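Local coordinates for flavin-dependent thymidylate synthase (Thermus thermophilus, PDB 6J61), which catalyses the FAD-dependent reductive methylation of dUMP to dTMP, with methylenetetrahydrofolate as methyl donor and NADPH as reductant, at the interface of chains A and B. Sequence-based numbering; all coordinates share one arbitrary frame. Chains: chain A/B, Flavin-dependent thymidylate synthase.

The interface of chains A and B. Residues chain A 157-161; chain B 103, 160-163.
A:Met158 lays its thioether over one face of the B:Asn163 side chain, at the CB end of the carboxamide, and reaches the CD2–CE2 side of the B:Tyr103 ring. Its CG and SD sit above the amide plane, and the main contact is A:Met158 SD to B:Asn163 CB at 3.6 Å. The A:Met158 carbonyl lies towards the same face, nearer the OD1 end. A:Met158 SD is 4.0 Å from B:Tyr103 CD2. SD and the methyl CE both come in obliquely, tilted off the ring plane to the same side. The methionine chain runs about perpendicular to both partners, and its bend at chi3 (72°) turns CE towards CE2. An alanine at A:Met158 would probably open a gap beside B:Asn163 CB and the tyrosine's CD2–CE2 side, and the amide might turn more freely.

The backbone carries the polar contacts, all weak. A:Met158 O accepts from B:Leu162 N (2.9 Å) and from B:Asn163 N (3.4 Å). B:Leu162 N also points to A:Leu160 O at 3.2 Å, so this N-H is divided between two carbonyls. The B:Leu162 side chain has CG anti to its own carbonyl carbon (chi1 -66°). This sets CG beside A:Leu160 O and brings B:Leu162 CD1 to 3.4 Å from A:Arg157 O.

B:Pro161 turns the CB corner of its ring towards the carbonyls of A:Met158 and A:Val159. A:Pro161 and B:Pro161 meet back to back, CA to CA at 4.0 Å, in an antiparallel bridge.

This patch is part of a two-fold symmetric interface of the homotetramer. In chain A, 3-10 helix 157-159 and the start of the following loop meet the chain B loop before strand 165-173. B:Tyr103 joins from another loop. The centre is about 22 Å from the predicted catalytic A:Arg184. A:Arg157, at the margin, is predicted to bind dUMP.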
loop_
_atom_site.group_PDB
_atom_site.type_symbol
_atom_site.label_atom_id
_atom_site.label_comp_id
_atom_site.label_asym_id
_atom_site.label_seq_id
_atom_site.Cartn_x
_atom_site.Cartn_y
_atom_site.Cartn_z
ATOM N N ARG A 157 21.148 -20.683 -11.383
ATOM C CA ARG A 157 21.571 -19.566 -10.555
ATOM C C ARG A 157 21.408 -19.710 -9.040
ATOM O O ARG A 157 21.724 -18.779 -8.312
ATOM C CB ARG A 157 20.868 -18.288 -11.025
ATOM C CG ARG A 157 19.335 -18.339 -10.998
ATOM C CD ARG A 157 18.754 -18.255 -9.586
ATOM N NE ARG A 157 17.298 -18.378 -9.620
ATOM C CZ ARG A 157 16.468 -17.404 -9.985
ATOM N NH1 ARG A 157 16.947 -16.213 -10.335
ATOM N NH2 ARG A 157 15.161 -17.635 -10.046
ATOM N N MET A 158 20.940 -20.852 -8.548
ATOM C CA MET A 158 20.760 -20.989 -7.102
ATOM C C MET A 158 22.060 -21.219 -6.330
ATOM O O MET A 158 22.151 -20.871 -5.147
ATOM C CB MET A 158 19.776 -22.116 -6.767
ATOM C CG MET A 158 20.319 -23.528 -6.925
ATOM S SD MET A 158 19.106 -24.758 -6.404
ATOM C CE MET A 158 17.967 -24.640 -7.724
ATOM N N VAL A 159 23.056 -21.809 -6.993
ATOM C CA VAL A 159 24.343 -22.076 -6.361
ATOM C C VAL A 159 25.185 -20.813 -6.178
ATOM O O VAL A 159 26.243 -20.860 -5.557
ATOM C CB VAL A 159 25.173 -23.084 -7.177
ATOM C CG1 VAL A 159 24.622 -24.470 -6.995
ATOM C CG2 VAL A 159 25.139 -22.705 -8.644
ATOM N N LEU A 160 24.712 -19.690 -6.717
ATOM C CA LEU A 160 25.433 -18.422 -6.609
ATOM C C LEU A 160 25.196 -17.727 -5.262
ATOM O O LEU A 160 24.065 -17.677 -4.760
ATOM C CB LEU A 160 25.031 -17.504 -7.761
ATOM C CG LEU A 160 25.309 -18.098 -9.147
ATOM C CD1 LEU A 160 24.667 -17.229 -10.209
ATOM C CD2 LEU A 160 26.823 -18.229 -9.371
ATOM N N PRO A 161 26.267 -17.184 -4.658
ATOM C CA PRO A 161 26.209 -16.490 -3.366
ATOM C C PRO A 161 25.411 -15.179 -3.364
ATOM O O PRO A 161 25.146 -14.592 -4.418
ATOM C CB PRO A 161 27.684 -16.284 -3.032
ATOM C CG PRO A 161 28.286 -16.081 -4.366
ATOM C CD PRO A 161 27.641 -17.171 -5.184
ATOM N N TYR B 103 18.377 -26.631 -0.442
ATOM C CA TYR B 103 17.368 -27.277 -1.237
ATOM C C TYR B 103 18.044 -28.164 -2.269
ATOM O O TYR B 103 18.436 -27.694 -3.335
ATOM C CB TYR B 103 16.522 -26.226 -1.931
ATOM C CG TYR B 103 15.790 -26.743 -3.138
ATOM C CD1 TYR B 103 14.968 -27.860 -3.051
ATOM C CD2 TYR B 103 15.872 -26.071 -4.355
ATOM C CE1 TYR B 103 14.236 -28.289 -4.146
ATOM C CE2 TYR B 103 15.146 -26.488 -5.455
ATOM C CZ TYR B 103 14.327 -27.594 -5.345
ATOM O OH TYR B 103 13.582 -27.986 -6.433
ATOM N N LEU B 160 27.005 -17.550 1.354
ATOM C CA LEU B 160 26.004 -18.601 1.201
ATOM C C LEU B 160 25.186 -18.406 -0.090
ATOM O O LEU B 160 24.955 -17.275 -0.527
ATOM C CB LEU B 160 25.107 -18.628 2.439
ATOM C CG LEU B 160 25.855 -18.920 3.757
ATOM C CD1 LEU B 160 24.940 -18.681 4.939
ATOM C CD2 LEU B 160 26.369 -20.352 3.779
ATOM N N PRO B 161 24.768 -19.514 -0.732
ATOM C CA PRO B 161 23.985 -19.549 -1.980
ATOM C C PRO B 161 22.486 -19.259 -1.841
ATOM O O PRO B 161 21.929 -19.267 -0.740
ATOM C CB PRO B 161 24.232 -20.956 -2.479
ATOM C CG PRO B 161 24.191 -21.722 -1.204
ATOM C CD PRO B 161 25.067 -20.885 -0.285
ATOM N N LEU B 162 21.830 -19.042 -2.978
ATOM C CA LEU B 162 20.400 -18.727 -2.993
ATOM C C LEU B 162 19.448 -19.868 -2.646
ATOM O O LEU B 162 18.254 -19.638 -2.442
ATOM C CB LEU B 162 20.017 -18.142 -4.350
ATOM C CG LEU B 162 20.633 -16.783 -4.653
ATOM C CD1 LEU B 162 20.476 -16.459 -6.123
ATOM C CD2 LEU B 162 19.978 -15.736 -3.781
ATOM N N ASN B 163 19.965 -21.091 -2.587
ATOM C CA ASN B 163 19.131 -22.241 -2.257
ATOM C C ASN B 163 19.250 -22.570 -0.765
ATOM O O ASN B 163 18.909 -23.670 -0.322
ATOM C CB ASN B 163 19.514 -23.455 -3.118
ATOM C CG ASN B 163 20.858 -24.035 -2.745
ATOM O OD1 ASN B 163 21.870 -23.325 -2.713
ATOM N ND2 ASN B 163 20.881 -25.331 -2.451
#